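Local coordinates for RNA-binding protein (Porphyromonas gingivalis W83, PDB 7JLY), which probably binds RNA through a single RNA recognition motif, and can bind calcium, at residues Met3-Gly8 against Leu74-Ala79; Ser31-Thr36 against Phe46-Met51; Gly8-Arg13 against Gln67-Arg72. All blocks are in the same frame, centred on the assembly; numbering follows the deposited sequence.

Overall arrangement
One antiparallel sheet, ordered 29-36, 46-51, 3-8, 72-78 and 68-69, contains all or part of every contact. Interaction 1 joins the central strand 3-8 to 72-78, and interaction 2 joins 46-51 to the outer strand 29-36; their centres lie about 9 Å apart. They meet where Ile-5 N probably bonds to Val-49 O (2.8 Å) and Gly-47 N to Val-7 O. Interaction 3 continues from Gly-8, which it shares with interaction 1, with centres about 13 Å apart. Tyr-6, Phe-46 and Phe-48 form the presumed RNA platform; an acetate lies about 3 Å from the Tyr-6 side chain. At the other end of strand 72-78, the Glu-78 side chain is about 4 Å from calcium.

Interaction 1: residues Met3-Gly8 against Leu74-Ala79; sequences MNIYVG and LIVKEA
Five backbone hydrogen bonds join strand 3-8 to residues 74-79, whose strand axes run antiparallel at 164°. Tyr-6 N reaches Lys-77 O at 2.8 Å, nearly along the C=O axis, whereas Gly-8 N meets a lone pair of Ile-75 O in the carbonyl plane. Lys-77 N and Ile-75 N return bonds to Tyr-6 O and Gly-8 O, and Ala-79 N bonds to Asn-4 O. A water extends the ladder, accepting from Asn-4 N and donating to Ala-79 O.

The cation-pi contact depends on the crowded first torsion of Lys-77 (chi1 65°), after which the extended chain runs alongside Tyr-6, over one face of its ring. Lys-77 CE lies 3.8 Å from the Tyr-6 ring centroid, and Lys-77 NZ stands 4.4 Å from that centroid, 15° off the normal. Ile-75 CG2 abuts the ring edge, 3.8 Å from Tyr-6 CD1.

Apolar contacts occupy the reverse face: Val-7 CG1 meets Leu-74 CD2 at 3.8 Å, and Ile-5 CG2 similarly lies beside Val-76 CG1. Strand 3-8 holds the first part of the RNP2 motif of an RRM; Tyr-6 sits at its aromatic position and meets the rings of Phe-46 and Phe-48, probably as part of the RNA-binding platform.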
ATOM      1  N   MET A   3       3.800  10.966  -2.882  1.00 21.92           N
ATOM      2  CA  MET A   3       3.324  10.592  -1.553  1.00 23.37           C
ATOM      3  C   MET A   3       3.588   9.119  -1.281  1.00 21.49           C
ATOM      4  O   MET A   3       3.334   8.261  -2.127  1.00 20.65           O
ATOM      5  CB  MET A   3       1.829  10.894  -1.367  1.00 23.23           C
ATOM      6  CG  MET A   3       1.310  10.429   0.002  1.00 26.37           C
ATOM      7  SD  MET A   3      -0.288  11.115   0.509  1.00 34.02           S
ATOM      8  CE  MET A   3       0.089  12.862   0.538  1.00 35.30           C
ATOM      9  N   ASN A   4       4.104   8.853  -0.085  1.00 19.61           N
ATOM     10  CA  ASN A   4       4.303   7.509   0.435  1.00 20.98           C
ATOM     11  C   ASN A   4       3.030   7.086   1.155  1.00 17.70           C
ATOM     12  O   ASN A   4       2.490   7.848   1.962  1.00 20.01           O
ATOM     13  CB  ASN A   4       5.505   7.492   1.385  1.00 22.40           C
ATOM     14  CG  ASN A   4       6.070   6.089   1.632  1.00 22.51           C
ATOM     15  OD1 ASN A   4       5.933   5.179   0.810  1.00 21.05           O
ATOM     16  ND2 ASN A   4       6.732   5.927   2.780  1.00 20.83           N
ATOM     17  N   ILE A   5       2.544   5.888   0.845  1.00 18.57           N
ATOM     18  CA  ILE A   5       1.298   5.394   1.410  1.00 19.09           C
ATOM     19  C   ILE A   5       1.552   4.115   2.170  1.00 18.37           C
ATOM     20  O   ILE A   5       2.116   3.169   1.626  1.00 16.59           O
ATOM     21  CB  ILE A   5       0.236   5.122   0.322  1.00 19.27           C
ATOM     22  CG1 ILE A   5       0.045   6.364  -0.555  1.00 18.07           C
ATOM     23  CG2 ILE A   5      -1.094   4.694   0.957  1.00 16.59           C
ATOM     24  CD1 ILE A   5      -0.941   6.170  -1.677  1.00 20.62           C
ATOM     25  N   TYR A   6       1.142   4.107   3.435  1.00 14.87           N
ATOM     26  CA  TYR A   6       1.176   2.918   4.271  1.00 16.66           C
ATOM     27  C   TYR A   6      -0.045   2.062   3.977  1.00 18.10           C
ATOM     28  O   TYR A   6      -1.157   2.573   4.007  1.00 17.29           O
ATOM     29  CB  TYR A   6       1.193   3.321   5.752  1.00 16.13           C
ATOM     30  CG  TYR A   6       1.320   2.187   6.760  1.00 17.17           C
ATOM     31  CD1 TYR A   6       0.209   1.441   7.143  1.00 17.04           C
ATOM     32  CD2 TYR A   6       2.548   1.887   7.353  1.00 18.02           C
ATOM     33  CE1 TYR A   6       0.312   0.419   8.079  1.00 17.37           C
ATOM     34  CE2 TYR A   6       2.663   0.866   8.289  1.00 19.31           C
ATOM     35  CZ  TYR A   6       1.542   0.136   8.652  1.00 20.11           C
ATOM     36  OH  TYR A   6       1.644  -0.882   9.584  1.00 15.95           O
ATOM     37  N   VAL A   7       0.152   0.778   3.695  1.00 17.14           N
ATOM     38  CA  VAL A   7      -0.982  -0.139   3.571  1.00 17.09           C
ATOM     39  C   VAL A   7      -0.782  -1.302   4.549  1.00 17.63           C
ATOM     40  O   VAL A   7       0.237  -1.983   4.505  1.00 18.96           O
ATOM     41  CB  VAL A   7      -1.150  -0.681   2.127  1.00 16.78           C
ATOM     42  CG1 VAL A   7      -2.524  -1.333   1.964  1.00 16.76           C
ATOM     43  CG2 VAL A   7      -0.986   0.442   1.094  1.00 19.90           C
ATOM     44  N   GLY A   8      -1.759  -1.538   5.422  1.00 17.54           N
ATOM     45  CA  GLY A   8      -1.578  -2.509   6.493  1.00 16.19           C
ATOM     46  C   GLY A   8      -2.826  -3.319   6.793  1.00 18.61           C
ATOM     47  O   GLY A   8      -3.838  -3.154   6.112  1.00 15.96           O
ATOM     48  N   LEU A  74      -8.775  -2.648   5.196  1.00 17.11           N
ATOM     49  CA  LEU A  74      -7.524  -1.949   4.921  1.00 17.81           C
ATOM     50  C   LEU A  74      -7.132  -0.939   5.983  1.00 18.50           C
ATOM     51  O   LEU A  74      -7.978  -0.227   6.548  1.00 19.41           O
ATOM     52  CB  LEU A  74      -7.605  -1.213   3.580  1.00 16.29           C
ATOM     53  CG  LEU A  74      -7.557  -2.060   2.317  1.00 17.64           C
ATOM     54  CD1 LEU A  74      -8.026  -1.228   1.137  1.00 17.82           C
ATOM     55  CD2 LEU A  74      -6.140  -2.562   2.073  1.00 23.05           C
ATOM     56  N   ILE A  75      -5.832  -0.880   6.249  1.00 15.67           N
ATOM     57  CA  ILE A  75      -5.213   0.312   6.800  1.00 18.79           C
ATOM     58  C   ILE A  75      -4.612   1.027   5.607  1.00 17.45           C
ATOM     59  O   ILE A  75      -3.775   0.446   4.926  1.00 16.71           O
ATOM     60  CB  ILE A  75      -4.094   0.003   7.802  1.00 18.15           C
ATOM     61  CG1 ILE A  75      -4.620  -0.787   9.007  1.00 17.34           C
ATOM     62  CG2 ILE A  75      -3.410   1.304   8.222  1.00 18.02           C
ATOM     63  CD1 ILE A  75      -3.502  -1.218   9.996  1.00 18.65           C
ATOM     64  N   VAL A  76      -5.050   2.249   5.318  1.00 16.70           N
ATOM     65  CA  VAL A  76      -4.476   3.020   4.208  1.00 19.70           C
ATOM     66  C   VAL A  76      -4.326   4.469   4.645  1.00 20.15           C
ATOM     67  O   VAL A  76      -5.316   5.154   4.929  1.00 21.96           O
ATOM     68  CB  VAL A  76      -5.336   2.962   2.913  1.00 21.93           C
ATOM     69  CG1 VAL A  76      -4.617   3.670   1.783  1.00 22.25           C
ATOM     70  CG2 VAL A  76      -5.617   1.543   2.507  1.00 25.19           C
ATOM     71  N   LYS A  77      -3.086   4.938   4.695  1.00 18.83           N
ATOM     72  CA  LYS A  77      -2.809   6.228   5.307  1.00 18.74           C
ATOM     73  C   LYS A  77      -1.523   6.814   4.749  1.00 18.77           C
ATOM     74  O   LYS A  77      -0.632   6.080   4.307  1.00 18.40           O
ATOM     75  CB  LYS A  77      -2.722   6.086   6.838  1.00 20.21           C
ATOM     76  CG  LYS A  77      -1.554   5.229   7.328  1.00 23.21           C
ATOM     77  CD  LYS A  77      -1.535   5.069   8.861  1.00 28.28           C
ATOM     78  CE  LYS A  77      -0.461   4.049   9.299  1.00 26.51           C
ATOM     79  NZ  LYS A  77      -0.528   3.720  10.760  1.00 33.96           N
ATOM     80  N   GLU A  78      -1.440   8.138   4.751  1.00 18.11           N
ATOM     81  CA  GLU A  78      -0.201   8.804   4.385  1.00 19.37           C
ATOM     82  C   GLU A  78       0.923   8.346   5.311  1.00 21.47           C
ATOM     83  O   GLU A  78       0.742   8.247   6.532  1.00 19.58           O
ATOM     84  CB  GLU A  78      -0.360  10.325   4.446  1.00 20.82           C
ATOM     85  CG  GLU A  78       0.952  11.075   4.219  1.00 24.90           C
ATOM     86  CD  GLU A  78       0.793  12.582   4.255  1.00 31.43           C
ATOM     87  OE1 GLU A  78      -0.342  13.062   4.468  1.00 29.70           O
ATOM     88  OE2 GLU A  78       1.807  13.290   4.077  1.00 30.12           O
ATOM     89  N   ALA A  79       2.078   8.060   4.723  1.00 19.23           N
ATOM     90  CA  ALA A  79       3.252   7.673   5.489  1.00 20.95           C
ATOM     91  C   ALA A  79       4.325   8.757   5.449  1.00 21.88           C
ATOM     92  O   ALA A  79       4.359   9.569   4.532  1.00 25.79           O
ATOM     93  CB  ALA A  79       3.813   6.376   4.955  1.00 18.85           C
TER
HETATM   94  O   HOH W   1       4.094  10.931   2.104  1.00 32.40           O

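Interaction 2: residues Ser31-Thr36 against Phe46-Met51; sequences SARVIT and FGFVEM
Arg-33 can be traced outward from the strand pairing of residues 31-36 with 46-51. Its CB lies beside Phe-48 O, in the rung where Arg-33 N and O both bond to Phe-48, each at an N...O distance of 2.9 Å. CG turns anti to the carbonyl carbon, and a bend at chi3 (-77°) folds the chain back toward the neighbouring strand. NE then donates to a water, 3.2 Å from Arg-33 NE, which also bonds to Ser-31 OG and donates to Phe-48 O. At the tip, Arg-33 NH2 comes within 3.7 Å of Phe-48 CD2; the guanidinium and ring planes differ by just 11°, though the approach is oblique. NH2 also donates in plane to a second water, which passes a hydrogen bond to Glu-50 OE2. The charges are thus linked through water, with Arg-33 NH2 and Glu-50 OE2 5.4 Å apart.

Further along, Ile-35 N bonds to Phe-46 O, while Ile-35 CG1 makes a CH-pi contact over the face of the Phe-46 ring, 4.0 Å from its centroid. Val-34 and Val-49 face helix 16-23 on the reverse side. Phe-46 and Phe-48, separated by Gly-47, match the aromatic positions of the RNP1 motif of an RRM.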
ATOM      1  N   SER A  31       6.512   2.862  -6.856  1.00 20.20           N
ATOM      2  CA  SER A  31       7.143   1.910  -5.965  1.00 21.79           C
ATOM      3  C   SER A  31       6.088   1.139  -5.189  1.00 20.33           C
ATOM      4  O   SER A  31       5.073   1.704  -4.795  1.00 17.92           O
ATOM      5  CB  SER A  31       8.090   2.640  -4.998  1.00 23.06           C
ATOM      6  OG  SER A  31       8.727   1.724  -4.135  1.00 36.23           O
ATOM      7  N   ALA A  32       6.332  -0.149  -4.972  1.00 20.45           N
ATOM      8  CA  ALA A  32       5.458  -0.947  -4.125  1.00 18.61           C
ATOM      9  C   ALA A  32       6.306  -1.986  -3.402  1.00 23.88           C
ATOM     10  O   ALA A  32       7.110  -2.694  -4.022  1.00 21.02           O
ATOM     11  CB  ALA A  32       4.351  -1.615  -4.945  1.00 20.52           C
ATOM     12  N   ARG A  33       6.155  -2.047  -2.082  1.00 20.74           N
ATOM     13  CA  ARG A  33       6.976  -2.932  -1.264  1.00 20.59           C
ATOM     14  C   ARG A  33       6.104  -3.583  -0.205  1.00 21.61           C
ATOM     15  O   ARG A  33       5.359  -2.890   0.478  1.00 23.41           O
ATOM     16  CB  ARG A  33       8.114  -2.159  -0.583  1.00 23.74           C
ATOM     17  CG  ARG A  33       8.979  -1.325  -1.511  1.00 36.64           C
ATOM     18  CD  ARG A  33      10.114  -0.648  -0.752  1.00 47.02           C
ATOM     19  NE  ARG A  33       9.681   0.524   0.009  1.00 48.52           N
ATOM     20  CZ  ARG A  33       9.978   0.743   1.290  1.00 50.05           C
ATOM     21  NH1 ARG A  33      10.707  -0.136   1.971  1.00 48.83           N
ATOM     22  NH2 ARG A  33       9.544   1.844   1.895  1.00 43.63           N
ATOM     23  N   VAL A  34       6.176  -4.906  -0.083  1.00 19.02           N
ATOM     24  CA  VAL A  34       5.592  -5.588   1.068  1.00 19.00           C
ATOM     25  C   VAL A  34       6.721  -5.900   2.025  1.00 19.74           C
ATOM     26  O   VAL A  34       7.744  -6.452   1.618  1.00 21.93           O
ATOM     27  CB  VAL A  34       4.864  -6.885   0.686  1.00 21.87           C
ATOM     28  CG1 VAL A  34       4.506  -7.677   1.947  1.00 19.85           C
ATOM     29  CG2 VAL A  34       3.601  -6.585  -0.144  1.00 19.38           C
ATOM     30  N   ILE A  35       6.568  -5.510   3.285  1.00 16.70           N
ATOM     31  CA  ILE A  35       7.619  -5.745   4.275  1.00 17.25           C
ATOM     32  C   ILE A  35       7.535  -7.190   4.727  1.00 21.00           C
ATOM     33  O   ILE A  35       6.446  -7.683   5.022  1.00 20.97           O
ATOM     34  CB  ILE A  35       7.493  -4.817   5.495  1.00 19.65           C
ATOM     35  CG1 ILE A  35       7.467  -3.349   5.058  1.00 19.92           C
ATOM     36  CG2 ILE A  35       8.629  -5.079   6.489  1.00 19.83           C
ATOM     37  CD1 ILE A  35       8.648  -2.951   4.188  1.00 20.37           C
ATOM     38  N   THR A  36       8.680  -7.865   4.775  1.00 19.63           N
ATOM     39  CA  THR A  36       8.704  -9.285   5.082  1.00 21.22           C
ATOM     40  C   THR A  36       9.580  -9.587   6.283  1.00 25.35           C
ATOM     41  O   THR A  36      10.438  -8.777   6.654  1.00 24.10           O
ATOM     42  CB  THR A  36       9.233 -10.098   3.905  1.00 21.06           C
ATOM     43  OG1 THR A  36      10.549  -9.626   3.579  1.00 22.90           O
ATOM     44  CG2 THR A  36       8.320  -9.962   2.689  1.00 20.53           C
ATOM     45  N   PHE A  46       1.965  -5.765   5.931  1.00 18.45           N
ATOM     46  CA  PHE A  46       1.931  -4.352   5.604  1.00 17.38           C
ATOM     47  C   PHE A  46       3.018  -3.974   4.606  1.00 19.62           C
ATOM     48  O   PHE A  46       3.951  -4.737   4.349  1.00 17.76           O
ATOM     49  CB  PHE A  46       2.052  -3.501   6.869  1.00 17.09           C
ATOM     50  CG  PHE A  46       3.452  -3.405   7.432  1.00 20.61           C
ATOM     51  CD1 PHE A  46       4.002  -4.449   8.146  1.00 18.78           C
ATOM     52  CD2 PHE A  46       4.187  -2.236   7.295  1.00 19.65           C
ATOM     53  CE1 PHE A  46       5.285  -4.348   8.692  1.00 18.98           C
ATOM     54  CE2 PHE A  46       5.471  -2.123   7.830  1.00 19.28           C
ATOM     55  CZ  PHE A  46       6.015  -3.183   8.540  1.00 21.26           C
ATOM     56  N   GLY A  47       2.882  -2.793   4.026  1.00 18.65           N
ATOM     57  CA  GLY A  47       3.847  -2.351   3.049  1.00 20.30           C
ATOM     58  C   GLY A  47       3.648  -0.898   2.697  1.00 21.23           C
ATOM     59  O   GLY A  47       2.850  -0.196   3.327  1.00 17.37           O
ATOM     60  N   PHE A  48       4.382  -0.454   1.682  1.00 19.87           N
ATOM     61  CA  PHE A  48       4.339   0.933   1.250  1.00 20.25           C
ATOM     62  C   PHE A  48       4.189   1.058  -0.253  1.00 20.04           C
ATOM     63  O   PHE A  48       4.860   0.362  -1.013  1.00 18.36           O
ATOM     64  CB  PHE A  48       5.607   1.672   1.697  1.00 22.70           C
ATOM     65  CG  PHE A  48       5.796   1.695   3.182  1.00 20.05           C
ATOM     66  CD1 PHE A  48       5.202   2.681   3.953  1.00 22.17           C
ATOM     67  CD2 PHE A  48       6.564   0.728   3.809  1.00 24.65           C
ATOM     68  CE1 PHE A  48       5.370   2.705   5.331  1.00 21.28           C
ATOM     69  CE2 PHE A  48       6.736   0.745   5.189  1.00 26.13           C
ATOM     70  CZ  PHE A  48       6.140   1.738   5.949  1.00 24.73           C
ATOM     71  N   VAL A  49       3.312   1.963  -0.674  1.00 20.38           N
ATOM     72  CA  VAL A  49       3.184   2.299  -2.085  1.00 17.56           C
ATOM     73  C   VAL A  49       3.486   3.785  -2.288  1.00 18.52           C
ATOM     74  O   VAL A  49       2.946   4.626  -1.579  1.00 18.97           O
ATOM     75  CB  VAL A  49       1.772   1.999  -2.631  1.00 16.96           C
ATOM     76  CG1 VAL A  49       1.699   2.407  -4.088  1.00 17.65           C
ATOM     77  CG2 VAL A  49       1.418   0.504  -2.460  1.00 18.61           C
ATOM     78  N   GLU A  50       4.354   4.106  -3.243  1.00 19.91           N
ATOM     79  CA  GLU A  50       4.611   5.497  -3.571  1.00 19.41           C
ATOM     80  C   GLU A  50       3.870   5.855  -4.844  1.00 18.26           C
ATOM     81  O   GLU A  50       3.892   5.100  -5.820  1.00 18.86           O
ATOM     82  CB  GLU A  50       6.108   5.763  -3.736  1.00 22.44           C
ATOM     83  CG  GLU A  50       6.836   5.899  -2.412  1.00 29.77           C
ATOM     84  CD  GLU A  50       8.295   6.274  -2.588  1.00 34.49           C
ATOM     85  OE1 GLU A  50       8.580   7.218  -3.355  1.00 39.79           O
ATOM     86  OE2 GLU A  50       9.156   5.622  -1.966  1.00 39.83           O
ATOM     87  N   MET A  51       3.200   7.001  -4.821  1.00 16.99           N
ATOM     88  CA  MET A  51       2.505   7.512  -5.991  1.00 17.77           C
ATOM     89  C   MET A  51       3.123   8.855  -6.356  1.00 20.38           C
ATOM     90  O   MET A  51       3.509   9.622  -5.479  1.00 19.99           O
ATOM     91  CB  MET A  51       1.003   7.647  -5.729  1.00 17.99           C
ATOM     92  CG  MET A  51       0.300   6.304  -5.539  1.00 17.89           C
ATOM     93  SD  MET A  51      -1.469   6.488  -5.315  1.00 19.44           S
ATOM     94  CE  MET A  51      -1.965   6.908  -6.987  1.00 21.21           C
TER
HETATM   95  O   HOH W   2       7.323   1.592  -1.856  1.00 22.97           O
HETATM   96  O   HOH W   3       7.940   3.731  -0.038  1.00 28.24           O

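Interaction 3: residues Gly8-Arg13 against Gln67-Arg72; sequences GNLNYR and QEFQGR
Asn-9 OD1 accepts two hydrogen bonds, both from Arg-72, whose guanidinium grips it side-on. Arg-72 NH2 reaches Asn-9 OD1 at 2.9 Å and uses a lone pair in the carbonyl plane. Arg-72 NE is 3.1 Å from the same OD1 but stands above that plane. OD1 lies almost in the guanidinium plane, while the amide as a whole is turned 87° against it. A bend at chi3 (62°) brings the end of Arg-72 round to this position, and NE adds a weak bond to Asn-9 O. The other end of the amide is fixed by Asn-9 ND2 bonding to Lys-73 O, so its rotation is set from both sides.

Asn-9 and Leu-10 end the RNP2 sequence of the RRM, and the loop that follows leads into helix 16-23. Its partner is the beta hairpin that joins strand 68-69 to the start of strand 72-78, with a two-residue type I' turn from Phe-69 to Arg-72. Reciprocal backbone bonds between those two residues confirm the closure, and Gln-70 and Gly-71 both have positive phi, as this turn requires.

Asn-11 reaches the turn itself: its ND2 donates to a lone pair of Gln-70 O at 2.9 Å, with an almost straight angle of 170°. The other amide atom turns forward along its own loop: Asn-11 OD1 accepts from Arg-13 N at 2.9 Å in an Asx turn. Both ends of the carboxamide are therefore engaged. Two waters fill out the polar seam, one donating to Asn-9 O and Arg-72 O, the other accepting from Asn-11 N and donating to Phe-69 O. Beneath, Leu-10 CD2 approaches the edge of the Phe-69 ring, 4.4 Å from Phe-69 CD2, and both side chains also touch Leu-74 and helix 16-23.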
ATOM      1  N   GLY A   8      -1.759  -1.538   5.422  1.00 17.54           N
ATOM      2  CA  GLY A   8      -1.578  -2.509   6.493  1.00 16.19           C
ATOM      3  C   GLY A   8      -2.826  -3.319   6.793  1.00 18.61           C
ATOM      4  O   GLY A   8      -3.838  -3.154   6.112  1.00 15.96           O
ATOM      5  N   ASN A   9      -2.736  -4.187   7.807  1.00 15.20           N
ATOM      6  CA  ASN A   9      -3.765  -5.192   8.101  1.00 17.24           C
ATOM      7  C   ASN A   9      -4.066  -6.072   6.883  1.00 19.13           C
ATOM      8  O   ASN A   9      -5.213  -6.487   6.653  1.00 17.02           O
ATOM      9  CB  ASN A   9      -5.053  -4.538   8.595  1.00 17.95           C
ATOM     10  CG  ASN A   9      -5.960  -5.528   9.272  1.00 18.97           C
ATOM     11  OD1 ASN A   9      -5.478  -6.452   9.906  1.00 16.67           O
ATOM     12  ND2 ASN A   9      -7.270  -5.385   9.083  1.00 17.71           N
ATOM     13  N   LEU A  10      -3.030  -6.361   6.103  1.00 16.81           N
ATOM     14  CA  LEU A  10      -3.193  -7.084   4.843  1.00 17.49           C
ATOM     15  C   LEU A  10      -3.311  -8.584   5.038  1.00 17.04           C
ATOM     16  O   LEU A  10      -2.599  -9.163   5.851  1.00 18.00           O
ATOM     17  CB  LEU A  10      -2.007  -6.796   3.914  1.00 16.12           C
ATOM     18  CG  LEU A  10      -1.846  -5.354   3.433  1.00 17.79           C
ATOM     19  CD1 LEU A  10      -0.542  -5.199   2.649  1.00 15.35           C
ATOM     20  CD2 LEU A  10      -3.038  -4.961   2.558  1.00 15.75           C
ATOM     21  N   ASN A  11      -4.229  -9.204   4.305  1.00 17.53           N
ATOM     22  CA  ASN A  11      -4.192 -10.644   4.065  1.00 18.04           C
ATOM     23  C   ASN A  11      -2.748 -11.025   3.717  1.00 18.35           C
ATOM     24  O   ASN A  11      -2.117 -10.370   2.885  1.00 16.74           O
ATOM     25  CB  ASN A  11      -5.167 -11.002   2.928  1.00 17.96           C
ATOM     26  CG  ASN A  11      -5.332 -12.510   2.716  1.00 20.82           C
ATOM     27  OD1 ASN A  11      -4.377 -13.291   2.823  1.00 20.81           O
ATOM     28  ND2 ASN A  11      -6.555 -12.919   2.394  1.00 19.88           N
ATOM     29  N   TYR A  12      -2.202 -12.048   4.365  1.00 17.36           N
ATOM     30  CA  TYR A  12      -0.790 -12.376   4.148  1.00 15.31           C
ATOM     31  C   TYR A  12      -0.510 -12.846   2.719  1.00 16.02           C
ATOM     32  O   TYR A  12       0.648 -12.931   2.307  1.00 18.23           O
ATOM     33  CB  TYR A  12      -0.325 -13.427   5.154  1.00 19.55           C
ATOM     34  CG  TYR A  12      -0.250 -12.916   6.573  1.00 17.07           C
ATOM     35  CD1 TYR A  12       0.581 -11.845   6.907  1.00 18.66           C
ATOM     36  CD2 TYR A  12      -0.996 -13.499   7.578  1.00 18.48           C
ATOM     37  CE1 TYR A  12       0.655 -11.377   8.199  1.00 18.21           C
ATOM     38  CE2 TYR A  12      -0.927 -13.039   8.872  1.00 19.22           C
ATOM     39  CZ  TYR A  12      -0.100 -11.981   9.182  1.00 20.05           C
ATOM     40  OH  TYR A  12      -0.032 -11.518  10.486  1.00 21.49           O
ATOM     41  N   ARG A  13      -1.566 -13.135   1.961  1.00 17.27           N
ATOM     42  CA  ARG A  13      -1.427 -13.487   0.554  1.00 18.97           C
ATOM     43  C   ARG A  13      -1.268 -12.255  -0.343  1.00 18.51           C
ATOM     44  O   ARG A  13      -0.960 -12.387  -1.528  1.00 21.40           O
ATOM     45  CB  ARG A  13      -2.636 -14.297   0.075  1.00 18.66           C
ATOM     46  CG  ARG A  13      -2.770 -15.664   0.727  1.00 24.73           C
ATOM     47  CD  ARG A  13      -3.983 -16.424   0.176  1.00 27.17           C
ATOM     48  NE  ARG A  13      -3.752 -16.944  -1.170  1.00 26.56           N
ATOM     49  CZ  ARG A  13      -4.176 -16.360  -2.287  1.00 26.41           C
ATOM     50  NH1 ARG A  13      -4.854 -15.223  -2.235  1.00 26.42           N
ATOM     51  NH2 ARG A  13      -3.912 -16.911  -3.463  1.00 28.30           N
ATOM     52  N   GLN A  67     -12.377   0.190   3.570  1.00 20.05           N
ATOM     53  CA  GLN A  67     -12.837  -0.885   2.701  1.00 19.96           C
ATOM     54  C   GLN A  67     -12.124  -2.196   3.035  1.00 19.60           C
ATOM     55  O   GLN A  67     -10.989  -2.197   3.483  1.00 19.35           O
ATOM     56  CB  GLN A  67     -12.615  -0.535   1.229  1.00 20.87           C
ATOM     57  CG  GLN A  67     -13.536   0.556   0.695  1.00 22.24           C
ATOM     58  CD  GLN A  67     -13.576   0.558  -0.817  1.00 22.26           C
ATOM     59  OE1 GLN A  67     -13.748  -0.489  -1.442  1.00 28.44           O
ATOM     60  NE2 GLN A  67     -13.392   1.723  -1.413  1.00 19.81           N
ATOM     61  N   GLU A  68     -12.803  -3.315   2.828  1.00 19.16           N
ATOM     62  CA  GLU A  68     -12.150  -4.603   2.948  1.00 18.68           C
ATOM     63  C   GLU A  68     -11.478  -4.959   1.635  1.00 19.63           C
ATOM     64  O   GLU A  68     -11.990  -4.643   0.560  1.00 23.95           O
ATOM     65  CB  GLU A  68     -13.163  -5.679   3.346  1.00 20.51           C
ATOM     66  CG  GLU A  68     -13.639  -5.524   4.768  1.00 17.54           C
ATOM     67  CD  GLU A  68     -14.825  -6.399   5.094  1.00 25.24           C
ATOM     68  OE1 GLU A  68     -15.350  -7.074   4.182  1.00 25.56           O
ATOM     69  OE2 GLU A  68     -15.233  -6.399   6.269  1.00 26.46           O
ATOM     70  N   PHE A  69     -10.323  -5.609   1.739  1.00 17.33           N
ATOM     71  CA  PHE A  69      -9.528  -6.035   0.602  1.00 17.14           C
ATOM     72  C   PHE A  69      -9.040  -7.453   0.919  1.00 20.77           C
ATOM     73  O   PHE A  69      -8.411  -7.670   1.958  1.00 19.41           O
ATOM     74  CB  PHE A  69      -8.361  -5.055   0.378  1.00 17.33           C
ATOM     75  CG  PHE A  69      -7.461  -5.408  -0.773  1.00 22.04           C
ATOM     76  CD1 PHE A  69      -7.933  -5.383  -2.079  1.00 21.22           C
ATOM     77  CD2 PHE A  69      -6.124  -5.711  -0.554  1.00 19.72           C
ATOM     78  CE1 PHE A  69      -7.099  -5.684  -3.143  1.00 21.48           C
ATOM     79  CE2 PHE A  69      -5.283  -6.020  -1.618  1.00 24.71           C
ATOM     80  CZ  PHE A  69      -5.771  -6.009  -2.911  1.00 21.41           C
ATOM     81  N   GLN A  70      -9.350  -8.409   0.043  1.00 18.47           N
ATOM     82  CA  GLN A  70      -9.029  -9.820   0.277  1.00 20.90           C
ATOM     83  C   GLN A  70      -9.377 -10.232   1.718  1.00 20.53           C
ATOM     84  O   GLN A  70      -8.571 -10.853   2.426  1.00 20.46           O
ATOM     85  CB  GLN A  70      -7.548 -10.092  -0.052  1.00 21.65           C
ATOM     86  CG  GLN A  70      -7.219  -9.840  -1.541  1.00 22.96           C
ATOM     87  CD  GLN A  70      -5.840 -10.341  -1.964  1.00 28.68           C
ATOM     88  OE1 GLN A  70      -5.262 -11.234  -1.338  1.00 28.04           O
ATOM     89  NE2 GLN A  70      -5.308  -9.763  -3.038  1.00 28.94           N
ATOM     90  N   GLY A  71     -10.577  -9.846   2.146  1.00 18.50           N
ATOM     91  CA  GLY A  71     -11.137 -10.296   3.410  1.00 17.65           C
ATOM     92  C   GLY A  71     -10.734  -9.534   4.658  1.00 21.44           C
ATOM     93  O   GLY A  71     -11.164  -9.887   5.757  1.00 19.93           O
ATOM     94  N   ARG A  72      -9.928  -8.484   4.518  1.00 17.63           N
ATOM     95  CA  ARG A  72      -9.529  -7.726   5.710  1.00 17.58           C
ATOM     96  C   ARG A  72      -9.663  -6.214   5.512  1.00 16.86           C
ATOM     97  O   ARG A  72      -9.368  -5.689   4.445  1.00 18.52           O
ATOM     98  CB  ARG A  72      -8.092  -8.057   6.123  1.00 18.36           C
ATOM     99  CG  ARG A  72      -7.858  -9.519   6.491  1.00 21.21           C
ATOM    100  CD  ARG A  72      -6.556  -9.713   7.255  1.00 20.79           C
ATOM    101  NE  ARG A  72      -6.561  -8.990   8.525  1.00 18.68           N
ATOM    102  CZ  ARG A  72      -7.082  -9.460   9.656  1.00 23.78           C
ATOM    103  NH1 ARG A  72      -7.624 -10.673   9.689  1.00 21.18           N
ATOM    104  NH2 ARG A  72      -7.054  -8.719  10.759  1.00 22.14           N
TER
HETATM  105  O   HOH W   4      -6.492  -5.312   4.313  1.00 16.30           O
HETATM  106  O   HOH W   5      -5.805  -7.506   2.641  1.00 17.38           O